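Local atomic coordinates of methylocystis parvus OBBP MbnE (Methylocystis parvus OBBP, PDB entry 5ICQ), a protein that probably binds methanobactin, the copper-chelating natural product, in the periplasm as the solute-binding component of the methanobactin transport machinery. Residues E349-N354 with E456-A461; S370-S375 with E548-A553; R419-L424 with A467-E472. One frame throughout, in Å; residues are numbered along the deposited sequence.

In the fold
Following the chain from its N terminus, helix 348-355 comes first and then waits about a hundred residues for its partner. Before that, the chain passes the loop 370-375 and helix 415-427. Residues 456-461 of helix 453-467 close contact 1, the next loop closes contact 3 at 467-472, and helix 547-563 closes contact 2 last. Contact 1 therefore crosses both others, while contact 3 lies wholly within the span of contact 2. Contacts 1 and 3, with centres 19 Å apart, join helix 453-467 and the loop after it to helices 348-355 and 415-427. Contact 2, 31 Å from contact 1 between centres, ties a loop to a late helix.

Contact 1: residues E349-N354 with E456-A461; sequences EWVNAN and ERLALA
The backbone oxygen of Trp-350, whose ring reaches across to Ala-461, is held by two donors from one residue. Asn-354 N makes the ordinary helical bond, and Asn-354 ND2 arrives from the opposite face of the carbonyl plane at 2.9 Å from Trp-350 O. The side-chain bond is fairly straight, 163° at the hydrogen, although the donor sits tilted out of the carbonyl plane. It leaves ND2 over one face of the indole, toward its rim; the neighbouring indole N-H is also a donor, so the two nitrogens are merely close.

With CG anti to the backbone N (chi1 -174°), the Trp-350 ring is carried out toward the second helix. There CZ3 comes within 3.8 Å of Ala-461 CB, an oblique approach of methyl to ring. The same methyl meets Val-351 CG1 at 3.9 Å, and since that CG1 also lies at the edge of the indole, in its plane, the ring and the valine branch form two neighbouring supports for one small methyl. One helical turn back, Leu-458 sends CD2 toward Val-351 CB, a looser touch at 4.3 Å. No hydrogen bond crosses between the helices.

The segment axes stay 10.9 Å apart and run at 140°, closer to antiparallel than to perpendicular, and the gap is filled by the apolar side chains of Trp-350, Val-351, Leu-458 and Ala-461. Tyr-356 also packs on Leu-458 and Phe-346 on Val-351, on the buried part of the contact, whereas Trp-350 lies at the exposed margin. Behind, Ala-459 rests on Ile-448 and Val-450. Helix 453-467 joins the parallel neighbouring strands 442-450 and 472-477, and the arrangement is that of a beta-alpha-beta crossover helix flanked by a second helix in a lobe of a family 5 solute-binding protein.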
ATOM      1  N   GLU A 349      10.702  13.557 -18.686  1.00 13.89           N
ATOM      2  CA  GLU A 349      11.521  14.709 -18.326  1.00 16.52           C
ATOM      3  C   GLU A 349      10.772  16.015 -18.576  1.00 17.04           C
ATOM      4  O   GLU A 349      10.828  16.942 -17.756  1.00 14.55           O
ATOM      5  CB  GLU A 349      12.837  14.659 -19.104  1.00 21.86           C
ATOM      6  CG  GLU A 349      13.751  13.460 -18.734  1.00 27.59           C
ATOM      7  CD  GLU A 349      13.162  12.072 -19.064  1.00 29.54           C
ATOM      8  OE1 GLU A 349      13.283  11.145 -18.224  1.00 30.01           O
ATOM      9  OE2 GLU A 349      12.581  11.899 -20.156  1.00 34.76           O
ATOM     10  N   TRP A 350      10.018  16.087 -19.674  1.00 13.27           N
ATOM     11  CA  TRP A 350       9.237  17.286 -19.960  1.00 15.34           C
ATOM     12  C   TRP A 350       8.145  17.510 -18.912  1.00 15.06           C
ATOM     13  O   TRP A 350       7.969  18.637 -18.428  1.00 13.69           O
ATOM     14  CB  TRP A 350       8.634  17.204 -21.366  1.00 14.22           C
ATOM     15  CG  TRP A 350       7.940  18.477 -21.776  1.00 15.56           C
ATOM     16  CD1 TRP A 350       8.494  19.540 -22.432  1.00 22.68           C
ATOM     17  CD2 TRP A 350       6.568  18.822 -21.539  1.00 17.35           C
ATOM     18  NE1 TRP A 350       7.548  20.520 -22.632  1.00 20.65           N
ATOM     19  CE2 TRP A 350       6.356  20.102 -22.095  1.00 19.89           C
ATOM     20  CE3 TRP A 350       5.495  18.165 -20.931  1.00 14.61           C
ATOM     21  CZ2 TRP A 350       5.114  20.742 -22.048  1.00 18.79           C
ATOM     22  CZ3 TRP A 350       4.262  18.800 -20.878  1.00 13.65           C
ATOM     23  CH2 TRP A 350       4.082  20.080 -21.438  1.00 21.16           C
ATOM     24  N   VAL A 351       7.381  16.469 -18.549  1.00 10.87           N
ATOM     25  CA  VAL A 351       6.321  16.713 -17.573  1.00  9.43           C
ATOM     26  C   VAL A 351       6.920  17.038 -16.208  1.00 11.76           C
ATOM     27  O   VAL A 351       6.410  17.905 -15.490  1.00 11.38           O
ATOM     28  CB  VAL A 351       5.305  15.547 -17.483  1.00 17.41           C
ATOM     29  CG1 VAL A 351       4.657  15.257 -18.844  1.00 17.38           C
ATOM     30  CG2 VAL A 351       5.897  14.309 -16.876  1.00 24.16           C
ATOM     31  N   ASN A 352       8.013  16.364 -15.832  1.00 13.77           N
ATOM     32  CA  ASN A 352       8.616  16.624 -14.526  1.00 14.25           C
ATOM     33  C   ASN A 352       9.049  18.082 -14.407  1.00 12.64           C
ATOM     34  O   ASN A 352       8.807  18.733 -13.386  1.00 13.87           O
ATOM     35  CB  ASN A 352       9.808  15.690 -14.311  1.00 13.48           C
ATOM     36  CG  ASN A 352      10.200  15.555 -12.842  1.00 14.03           C
ATOM     37  OD1 ASN A 352       9.367  15.678 -11.952  1.00 12.70           O
ATOM     38  ND2 ASN A 352      11.478  15.282 -12.594  1.00 13.15           N
ATOM     39  N   ALA A 353       9.661  18.616 -15.457  1.00 15.61           N
ATOM     40  CA  ALA A 353      10.122  20.000 -15.417  1.00 19.51           C
ATOM     41  C   ALA A 353       8.971  20.991 -15.533  1.00 23.56           C
ATOM     42  O   ALA A 353       9.042  22.087 -14.966  1.00 22.11           O
ATOM     43  CB  ALA A 353      11.139  20.245 -16.534  1.00 17.63           C
ATOM     44  N   ASN A 354       7.903  20.637 -16.254  1.00 16.67           N
ATOM     45  CA  ASN A 354       6.858  21.618 -16.530  1.00 16.48           C
ATOM     46  C   ASN A 354       5.719  21.601 -15.524  1.00 18.25           C
ATOM     47  O   ASN A 354       5.047  22.625 -15.353  1.00 20.19           O
ATOM     48  CB  ASN A 354       6.299  21.408 -17.941  1.00 20.29           C
ATOM     49  CG  ASN A 354       7.167  22.055 -19.004  1.00 20.33           C
ATOM     50  OD1 ASN A 354       7.048  23.251 -19.271  1.00 29.84           O
ATOM     51  ND2 ASN A 354       8.065  21.276 -19.596  1.00 18.87           N
ATOM     52  N   GLU A 456      -5.544  14.630 -16.910  1.00  7.14           N
ATOM     53  CA  GLU A 456      -5.773  15.144 -18.257  1.00  6.54           C
ATOM     54  C   GLU A 456      -4.519  15.810 -18.814  1.00 10.62           C
ATOM     55  O   GLU A 456      -4.177  15.621 -19.987  1.00  9.47           O
ATOM     56  CB  GLU A 456      -6.962  16.113 -18.261  1.00 10.76           C
ATOM     57  CG  GLU A 456      -7.300  16.615 -19.674  1.00  8.27           C
ATOM     58  CD  GLU A 456      -8.491  17.561 -19.728  1.00 22.85           C
ATOM     59  OE1 GLU A 456      -9.271  17.513 -20.705  1.00 19.60           O
ATOM     60  OE2 GLU A 456      -8.663  18.350 -18.783  1.00 23.03           O
ATOM     61  N   ARG A 457      -3.801  16.575 -17.989  1.00 11.59           N
ATOM     62  CA  ARG A 457      -2.582  17.215 -18.488  1.00  8.58           C
ATOM     63  C   ARG A 457      -1.516  16.186 -18.837  1.00  8.32           C
ATOM     64  O   ARG A 457      -0.817  16.332 -19.847  1.00  8.24           O
ATOM     65  CB  ARG A 457      -2.017  18.193 -17.460  1.00 12.88           C
ATOM     66  CG  ARG A 457      -2.934  19.340 -17.123  1.00 23.38           C
ATOM     67  CD  ARG A 457      -2.223  20.320 -16.229  1.00 36.58           C
ATOM     68  NE  ARG A 457      -3.042  20.692 -15.086  1.00 47.61           N
ATOM     69  CZ  ARG A 457      -4.168  21.394 -15.166  1.00 54.87           C
ATOM     70  NH1 ARG A 457      -4.637  21.806 -16.341  1.00 51.36           N
ATOM     71  NH2 ARG A 457      -4.833  21.676 -14.060  1.00 59.18           N
ATOM     72  N   LEU A 458      -1.362  15.153 -18.001  1.00  7.65           N
ATOM     73  CA  LEU A 458      -0.427  14.078 -18.328  1.00  8.67           C
ATOM     74  C   LEU A 458      -0.806  13.408 -19.643  1.00 10.32           C
ATOM     75  O   LEU A 458       0.056  13.115 -20.480  1.00  8.81           O
ATOM     76  CB  LEU A 458      -0.406  13.041 -17.203  1.00  6.04           C
ATOM     77  CG  LEU A 458       0.186  13.430 -15.853  1.00 17.44           C
ATOM     78  CD1 LEU A 458       0.076  12.259 -14.859  1.00 16.43           C
ATOM     79  CD2 LEU A 458       1.645  13.827 -16.047  1.00 19.16           C
ATOM     80  N   ALA A 459      -2.095  13.138 -19.832  1.00  8.75           N
ATOM     81  CA  ALA A 459      -2.528  12.431 -21.031  1.00  7.20           C
ATOM     82  C   ALA A 459      -2.386  13.303 -22.271  1.00  5.59           C
ATOM     83  O   ALA A 459      -2.060  12.802 -23.358  1.00  9.58           O
ATOM     84  CB  ALA A 459      -3.975  11.956 -20.857  1.00  8.79           C
ATOM     85  N   LEU A 460      -2.635  14.611 -22.131  1.00  5.42           N
ATOM     86  CA  LEU A 460      -2.483  15.526 -23.260  1.00  9.80           C
ATOM     87  C   LEU A 460      -1.025  15.637 -23.682  1.00 10.32           C
ATOM     88  O   LEU A 460      -0.724  15.776 -24.874  1.00  8.06           O
ATOM     89  CB  LEU A 460      -3.043  16.908 -22.893  1.00  9.06           C
ATOM     90  CG  LEU A 460      -4.572  16.989 -22.799  1.00  9.35           C
ATOM     91  CD1 LEU A 460      -5.027  18.299 -22.135  1.00 10.88           C
ATOM     92  CD2 LEU A 460      -5.188  16.872 -24.214  1.00  8.15           C
ATOM     93  N   ALA A 461      -0.104  15.614 -22.719  1.00  7.41           N
ATOM     94  CA  ALA A 461       1.312  15.611 -23.077  1.00 10.96           C
ATOM     95  C   ALA A 461       1.661  14.352 -23.858  1.00 11.40           C
ATOM     96  O   ALA A 461       2.331  14.410 -24.900  1.00  9.81           O
ATOM     97  CB  ALA A 461       2.170  15.728 -21.813  1.00 11.67           C
TER

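Contact 2: residues S370-S375 with E548-A553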
ATOM      1  N   SER A 370      14.107  -0.730  -4.270  1.00 10.33           N
ATOM      2  CA  SER A 370      14.073  -1.671  -3.160  1.00 17.61           C
ATOM      3  C   SER A 370      14.793  -2.940  -3.572  1.00 14.95           C
ATOM      4  O   SER A 370      15.147  -3.132  -4.741  1.00 13.54           O
ATOM      5  CB  SER A 370      12.635  -1.971  -2.716  1.00 18.30           C
ATOM      6  OG  SER A 370      12.089  -3.093  -3.387  1.00 18.80           O
ATOM      7  N   GLU A 371      15.001  -3.811  -2.581  1.00 13.76           N
ATOM      8  CA  GLU A 371      15.670  -5.077  -2.831  1.00 18.54           C
ATOM      9  C   GLU A 371      14.847  -5.992  -3.725  1.00 14.30           C
ATOM     10  O   GLU A 371      15.400  -6.949  -4.277  1.00 15.19           O
ATOM     11  CB  GLU A 371      15.948  -5.794  -1.509  1.00 21.63           C
ATOM     12  CG  GLU A 371      14.746  -6.572  -1.027  1.00 42.36           C
ATOM     13  CD  GLU A 371      14.847  -7.013   0.407  1.00 58.32           C
ATOM     14  OE1 GLU A 371      13.812  -6.954   1.102  1.00 68.11           O
ATOM     15  OE2 GLU A 371      15.947  -7.421   0.838  1.00 53.89           O
ATOM     16  N   LEU A 372      13.537  -5.745  -3.845  1.00 10.41           N
ATOM     17  CA  LEU A 372      12.668  -6.582  -4.664  1.00 10.82           C
ATOM     18  C   LEU A 372      12.722  -6.227  -6.139  1.00 11.29           C
ATOM     19  O   LEU A 372      12.169  -6.970  -6.956  1.00 12.67           O
ATOM     20  CB  LEU A 372      11.215  -6.472  -4.188  1.00 11.87           C
ATOM     21  CG  LEU A 372      10.951  -6.868  -2.734  1.00 15.22           C
ATOM     22  CD1 LEU A 372       9.482  -6.632  -2.399  1.00 15.71           C
ATOM     23  CD2 LEU A 372      11.329  -8.323  -2.493  1.00 15.87           C
ATOM     24  N   SER A 373      13.371  -5.124  -6.489  1.00 13.36           N
ATOM     25  CA  SER A 373      13.336  -4.603  -7.848  1.00 11.16           C
ATOM     26  C   SER A 373      14.240  -5.400  -8.781  1.00 13.91           C
ATOM     27  O   SER A 373      15.356  -5.777  -8.409  1.00 13.67           O
ATOM     28  CB  SER A 373      13.783  -3.139  -7.835  1.00 14.11           C
ATOM     29  OG  SER A 373      13.695  -2.595  -9.129  1.00 14.30           O
ATOM     30  N   SER A 374      13.764  -5.639 -10.014  1.00  9.87           N
ATOM     31  CA  SER A 374      14.642  -6.185 -11.048  1.00 11.50           C
ATOM     32  C   SER A 374      15.495  -5.118 -11.725  1.00 14.28           C
ATOM     33  O   SER A 374      16.381  -5.465 -12.506  1.00 15.18           O
ATOM     34  CB  SER A 374      13.826  -6.917 -12.124  1.00  9.93           C
ATOM     35  OG  SER A 374      13.015  -6.013 -12.858  1.00 13.61           O
ATOM     36  N   SER A 375      15.267  -3.839 -11.424  1.00 13.65           N
ATOM     37  CA  SER A 375      15.862  -2.751 -12.190  1.00 16.31           C
ATOM     38  C   SER A 375      17.379  -2.727 -12.010  1.00 18.92           C
ATOM     39  O   SER A 375      17.877  -2.675 -10.882  1.00 17.19           O
ATOM     40  CB  SER A 375      15.240  -1.429 -11.748  1.00 22.38           C
ATOM     41  OG  SER A 375      15.889  -0.323 -12.350  1.00 23.58           O
ATOM     42  N   GLU A 548      15.389 -15.225   1.078  1.00 19.47           N
ATOM     43  CA  GLU A 548      16.192 -15.187  -0.140  1.00 20.06           C
ATOM     44  C   GLU A 548      15.416 -15.736  -1.330  1.00 16.61           C
ATOM     45  O   GLU A 548      15.464 -15.165  -2.430  1.00 20.75           O
ATOM     46  CB  GLU A 548      17.491 -15.968   0.071  1.00 31.17           C
ATOM     47  CG  GLU A 548      18.331 -16.130  -1.181  1.00 46.93           C
ATOM     48  CD  GLU A 548      19.712 -16.699  -0.893  1.00 59.38           C
ATOM     49  OE1 GLU A 548      20.154 -16.655   0.277  1.00 56.56           O
ATOM     50  OE2 GLU A 548      20.355 -17.187  -1.846  1.00 67.55           O
ATOM     51  N   ASP A 549      14.693 -16.839  -1.136  1.00 16.98           N
ATOM     52  CA  ASP A 549      13.884 -17.374  -2.225  1.00 19.25           C
ATOM     53  C   ASP A 549      12.722 -16.451  -2.565  1.00 18.68           C
ATOM     54  O   ASP A 549      12.308 -16.388  -3.727  1.00 12.44           O
ATOM     55  CB  ASP A 549      13.371 -18.765  -1.867  1.00 21.28           C
ATOM     56  CG  ASP A 549      14.485 -19.805  -1.851  1.00 29.39           C
ATOM     57  OD1 ASP A 549      15.626 -19.453  -2.217  1.00 31.33           O
ATOM     58  OD2 ASP A 549      14.216 -20.968  -1.481  1.00 27.20           O
ATOM     59  N   PHE A 550      12.181 -15.744  -1.569  1.00 14.80           N
ATOM     60  CA  PHE A 550      11.121 -14.771  -1.834  1.00 13.01           C
ATOM     61  C   PHE A 550      11.627 -13.624  -2.698  1.00 13.67           C
ATOM     62  O   PHE A 550      10.987 -13.254  -3.687  1.00 14.05           O
ATOM     63  CB  PHE A 550      10.555 -14.236  -0.520  1.00  8.77           C
ATOM     64  CG  PHE A 550       9.410 -13.262  -0.699  1.00 12.30           C
ATOM     65  CD1 PHE A 550       8.212 -13.677  -1.262  1.00 14.41           C
ATOM     66  CD2 PHE A 550       9.530 -11.949  -0.281  1.00 17.95           C
ATOM     67  CE1 PHE A 550       7.142 -12.787  -1.407  1.00 11.34           C
ATOM     68  CE2 PHE A 550       8.467 -11.054  -0.417  1.00 14.89           C
ATOM     69  CZ  PHE A 550       7.278 -11.479  -0.992  1.00  8.45           C
ATOM     70  N   VAL A 551      12.779 -13.050  -2.344  1.00 13.15           N
ATOM     71  CA  VAL A 551      13.339 -11.966  -3.149  1.00 16.97           C
ATOM     72  C   VAL A 551      13.587 -12.439  -4.577  1.00 20.90           C
ATOM     73  O   VAL A 551      13.250 -11.743  -5.545  1.00 13.43           O
ATOM     74  CB  VAL A 551      14.623 -11.423  -2.492  1.00 20.26           C
ATOM     75  CG1 VAL A 551      15.344 -10.459  -3.423  1.00 18.72           C
ATOM     76  CG2 VAL A 551      14.275 -10.733  -1.181  1.00 24.77           C
ATOM     77  N   THR A 552      14.159 -13.638  -4.727  1.00 15.92           N
ATOM     78  CA  THR A 552      14.375 -14.219  -6.050  1.00 13.96           C
ATOM     79  C   THR A 552      13.084 -14.243  -6.860  1.00 13.76           C
ATOM     80  O   THR A 552      13.049 -13.804  -8.020  1.00 11.20           O
ATOM     81  CB  THR A 552      14.941 -15.640  -5.898  1.00 16.07           C
ATOM     82  OG1 THR A 552      16.201 -15.573  -5.225  1.00 15.02           O
ATOM     83  CG2 THR A 552      15.150 -16.293  -7.254  1.00 13.86           C
ATOM     84  N   ALA A 553      12.009 -14.755  -6.258  1.00 11.39           N
ATOM     85  CA  ALA A 553      10.753 -14.900  -6.986  1.00 14.75           C
ATOM     86  C   ALA A 553      10.153 -13.546  -7.351  1.00 13.36           C
ATOM     87  O   ALA A 553       9.591 -13.390  -8.442  1.00  9.73           O
ATOM     88  CB  ALA A 553       9.758 -15.722  -6.160  1.00 15.58           C
TER
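Val-551 on helix 547-563 packs against Glu-371 and Leu-372, the two central residues of a type I beta turn running from Ser-370 to Ser-373. Its two methyls divide the work. CG2 lies 4.0 Å from Leu-372 CD2 and also lies against the outer part of the glutamate chain, 4.1 Å from the carboxylate carbon Glu-371 CD and nearly as close to its CG; both side chains cross the valine at about a right angle. CG1, placed anti to the backbone N by a chi1 of 171°, instead meets the turn's backbone, 3.6 Å from Glu-371 O.

Beside the valine, Leu-372 CD2 also comes obliquely up to the Phe-550 ring, a loose touch of 4.5 Å to CE2. One leucine methyl thus spans two consecutive helix residues. That phenylalanine stacks on His-41, which brings a piece from near the N terminus of the model to the same helix. No hydrogen bond runs between the two segments themselves, but Arg-555, one turn further along the helix, donates its NE to Glu-371 O, so the carbonyl that the valine methyl touches has a polar partner as well.

The turn is shaped by its serines. The Ser-373 backbone N closes it on Ser-370 O, and Ser-370 OG takes the N-H of Leu-372, an ST turn that holds the leucine's backbone in place. A second ST turn follows, Ser-375 N to Ser-373 OG at 3.0 Å. Arg-377 NH1 grips the carbonyls of Ser-370 and Ser-373 together, and Ser-374 OG bonds Asp-558 farther down helix 547-563. On the helix, Glu-548 O has two donors from Thr-552: the backbone N, and, from the opposite face of the carbonyl plane, OG1 at 2.9 Å from Glu-548 O.

Contact 3: residues R419-L424 with A467-E472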
ATOM      1  N   ARG A 419      12.344   7.005 -34.003  1.00 17.38           N
ATOM      2  CA  ARG A 419      12.844   5.970 -34.905  1.00 17.41           C
ATOM      3  C   ARG A 419      12.827   4.596 -34.243  1.00 15.09           C
ATOM      4  O   ARG A 419      12.496   3.593 -34.888  1.00 15.26           O
ATOM      5  CB  ARG A 419      14.261   6.322 -35.377  1.00 24.41           C
ATOM      6  CG  ARG A 419      15.031   5.182 -36.021  1.00 28.85           C
ATOM      7  CD  ARG A 419      14.583   4.887 -37.447  1.00 39.68           C
ATOM      8  NE  ARG A 419      14.154   6.088 -38.151  1.00 51.41           N
ATOM      9  CZ  ARG A 419      12.984   6.213 -38.769  1.00 61.39           C
ATOM     10  NH1 ARG A 419      12.127   5.201 -38.787  1.00 61.15           N
ATOM     11  NH2 ARG A 419      12.672   7.347 -39.382  1.00 64.06           N
ATOM     12  N   ARG A 420      13.202   4.521 -32.964  1.00 10.47           N
ATOM     13  CA  ARG A 420      13.133   3.238 -32.275  1.00 16.61           C
ATOM     14  C   ARG A 420      11.701   2.734 -32.211  1.00 16.33           C
ATOM     15  O   ARG A 420      11.441   1.542 -32.423  1.00 11.14           O
ATOM     16  CB  ARG A 420      13.706   3.357 -30.868  1.00 16.96           C
ATOM     17  CG  ARG A 420      15.182   3.667 -30.826  1.00 24.64           C
ATOM     18  CD  ARG A 420      15.636   3.821 -29.373  1.00 22.02           C
ATOM     19  NE  ARG A 420      17.021   4.266 -29.278  1.00 31.13           N
ATOM     20  CZ  ARG A 420      17.603   4.599 -28.133  1.00 34.32           C
ATOM     21  NH1 ARG A 420      16.900   4.546 -27.008  1.00 19.23           N
ATOM     22  NH2 ARG A 420      18.874   4.991 -28.115  1.00 36.52           N
ATOM     23  N   ALA A 421      10.760   3.631 -31.915  1.00 14.15           N
ATOM     24  CA  ALA A 421       9.355   3.240 -31.842  1.00 13.39           C
ATOM     25  C   ALA A 421       8.839   2.763 -33.196  1.00 11.53           C
ATOM     26  O   ALA A 421       8.176   1.726 -33.291  1.00 10.80           O
ATOM     27  CB  ALA A 421       8.519   4.412 -31.326  1.00 11.88           C
ATOM     28  N   LEU A 422       9.131   3.511 -34.260  1.00 11.43           N
ATOM     29  CA  LEU A 422       8.634   3.130 -35.582  1.00 14.62           C
ATOM     30  C   LEU A 422       9.234   1.814 -36.055  1.00 16.08           C
ATOM     31  O   LEU A 422       8.551   1.025 -36.722  1.00 13.35           O
ATOM     32  CB  LEU A 422       8.924   4.253 -36.583  1.00 17.10           C
ATOM     33  CG  LEU A 422       8.072   5.497 -36.340  1.00 15.98           C
ATOM     34  CD1 LEU A 422       8.594   6.700 -37.127  1.00 23.61           C
ATOM     35  CD2 LEU A 422       6.626   5.188 -36.709  1.00 15.10           C
ATOM     36  N   ASP A 423      10.503   1.547 -35.728  1.00 17.18           N
ATOM     37  CA  ASP A 423      11.093   0.269 -36.112  1.00 21.58           C
ATOM     38  C   ASP A 423      10.389  -0.889 -35.420  1.00 18.97           C
ATOM     39  O   ASP A 423      10.112  -1.920 -36.044  1.00 20.68           O
ATOM     40  CB  ASP A 423      12.595   0.245 -35.797  1.00 17.80           C
ATOM     41  CG  ASP A 423      13.394   1.211 -36.657  1.00 25.07           C
ATOM     42  OD1 ASP A 423      12.845   1.753 -37.639  1.00 28.45           O
ATOM     43  OD2 ASP A 423      14.583   1.434 -36.345  1.00 32.38           O
ATOM     44  N   LEU A 424      10.096  -0.746 -34.124  1.00 14.02           N
ATOM     45  CA  LEU A 424       9.341  -1.778 -33.418  1.00 12.24           C
ATOM     46  C   LEU A 424       7.950  -1.941 -34.009  1.00 14.78           C
ATOM     47  O   LEU A 424       7.464  -3.066 -34.191  1.00 18.93           O
ATOM     48  CB  LEU A 424       9.222  -1.430 -31.931  1.00 13.95           C
ATOM     49  CG  LEU A 424       9.969  -2.251 -30.896  1.00 28.77           C
ATOM     50  CD1 LEU A 424       9.568  -1.790 -29.505  1.00 24.74           C
ATOM     51  CD2 LEU A 424       9.712  -3.744 -31.086  1.00 19.04           C
ATOM     52  N   ALA A 467       1.328  11.864 -31.382  1.00 11.41           N
ATOM     53  CA  ALA A 467       1.022  12.460 -32.678  1.00 10.57           C
ATOM     54  C   ALA A 467       2.249  12.490 -33.580  1.00 14.66           C
ATOM     55  O   ALA A 467       2.117  12.444 -34.810  1.00 13.82           O
ATOM     56  CB  ALA A 467       0.470  13.874 -32.495  1.00 12.91           C
ATOM     57  N   ARG A 468       3.444  12.564 -32.990  1.00 13.52           N
ATOM     58  CA  ARG A 468       4.674  12.627 -33.777  1.00 20.16           C
ATOM     59  C   ARG A 468       4.982  11.326 -34.509  1.00 24.54           C
ATOM     60  O   ARG A 468       5.771  11.352 -35.456  1.00 20.96           O
ATOM     61  CB  ARG A 468       5.856  13.028 -32.890  1.00 19.12           C
ATOM     62  CG  ARG A 468       5.795  14.486 -32.410  1.00 26.51           C
ATOM     63  CD  ARG A 468       6.846  14.801 -31.351  1.00 36.87           C
ATOM     64  NE  ARG A 468       8.026  13.945 -31.467  1.00 51.95           N
ATOM     65  CZ  ARG A 468       8.382  13.027 -30.574  1.00 60.24           C
ATOM     66  NH1 ARG A 468       7.644  12.836 -29.481  1.00 57.94           N
ATOM     67  NH2 ARG A 468       9.472  12.299 -30.773  1.00 60.27           N
ATOM     68  N   ILE A 469       4.368  10.200 -34.128  1.00 11.96           N
ATOM     69  CA  ILE A 469       4.532   8.974 -34.913  1.00 13.90           C
ATOM     70  C   ILE A 469       3.207   8.608 -35.573  1.00 13.01           C
ATOM     71  O   ILE A 469       2.950   7.436 -35.872  1.00 15.12           O
ATOM     72  CB  ILE A 469       5.072   7.801 -34.068  1.00 16.49           C
ATOM     73  CG1 ILE A 469       4.195   7.546 -32.838  1.00 13.78           C
ATOM     74  CG2 ILE A 469       6.531   8.043 -33.668  1.00 20.43           C
ATOM     75  CD1 ILE A 469       4.483   6.212 -32.162  1.00 13.26           C
ATOM     76  N   GLY A 470       2.357   9.608 -35.813  1.00 14.99           N
ATOM     77  CA  GLY A 470       1.155   9.395 -36.601  1.00 10.60           C
ATOM     78  C   GLY A 470      -0.012   8.759 -35.875  1.00 13.90           C
ATOM     79  O   GLY A 470      -0.893   8.187 -36.527  1.00 13.01           O
ATOM     80  N   VAL A 471      -0.058   8.847 -34.550  1.00 11.12           N
ATOM     81  CA  VAL A 471      -1.083   8.184 -33.748  1.00 10.12           C
ATOM     82  C   VAL A 471      -2.048   9.240 -33.225  1.00 10.42           C
ATOM     83  O   VAL A 471      -1.625  10.213 -32.592  1.00 13.04           O
ATOM     84  CB  VAL A 471      -0.460   7.389 -32.586  1.00 11.84           C
ATOM     85  CG1 VAL A 471      -1.553   6.894 -31.632  1.00 13.56           C
ATOM     86  CG2 VAL A 471       0.358   6.221 -33.131  1.00 10.64           C
ATOM     87  N   GLU A 472      -3.338   9.046 -33.485  1.00 13.58           N
ATOM     88  CA  GLU A 472      -4.374   9.965 -33.029  1.00 10.24           C
ATOM     89  C   GLU A 472      -4.831   9.552 -31.633  1.00 14.27           C
ATOM     90  O   GLU A 472      -5.266   8.417 -31.434  1.00 17.38           O
ATOM     91  CB  GLU A 472      -5.546   9.962 -34.007  1.00 15.91           C
ATOM     92  CG  GLU A 472      -6.760  10.751 -33.528  1.00 25.20           C
ATOM     93  CD  GLU A 472      -7.894  10.699 -34.530  1.00 39.08           C
ATOM     94  OE1 GLU A 472      -7.667  11.068 -35.703  1.00 44.41           O
ATOM     95  OE2 GLU A 472      -9.002  10.269 -34.152  1.00 42.12           O
TER
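Leu-422, on a turn of helix 415-427, faces Ile-469 in a type I beta turn from Ala-467 to Gly-470, with their CA atoms 7.2 Å apart. That turn belongs to a Schellman motif that ends helix 453-467: Gly-470, at positive phi (80°), is its C-prime residue, and its N bonds Ala-467 O at 3.0 Å. The chain then leads into strand 472-477.

The contact is entirely apolar and rests on one isoleucine. The side chain of Ile-469 sets out toward helix 415-427, with CG1 between its backbone N and carbonyl carbon (chi1 55°). This spreads the two branches over different partners: CD1 at the end of the long branch just reaches Ala-421 CB at 4.5 Å, while CG2 turns to Leu-422. Ala-418 and Leu-425 of the same helix also touch Ile-469, so this buried residue of the turn packs along the flank of helix 415-427. Contact 3 thereby joins the exit of helix 453-467 to helix 415-427. The leucine and isoleucine slide past each other in opposite directions, bringing Leu-422 CG to 4.0 Å from Ile-469 CG2 and laying Leu-422 CD2 equally close to Ile-469 CB.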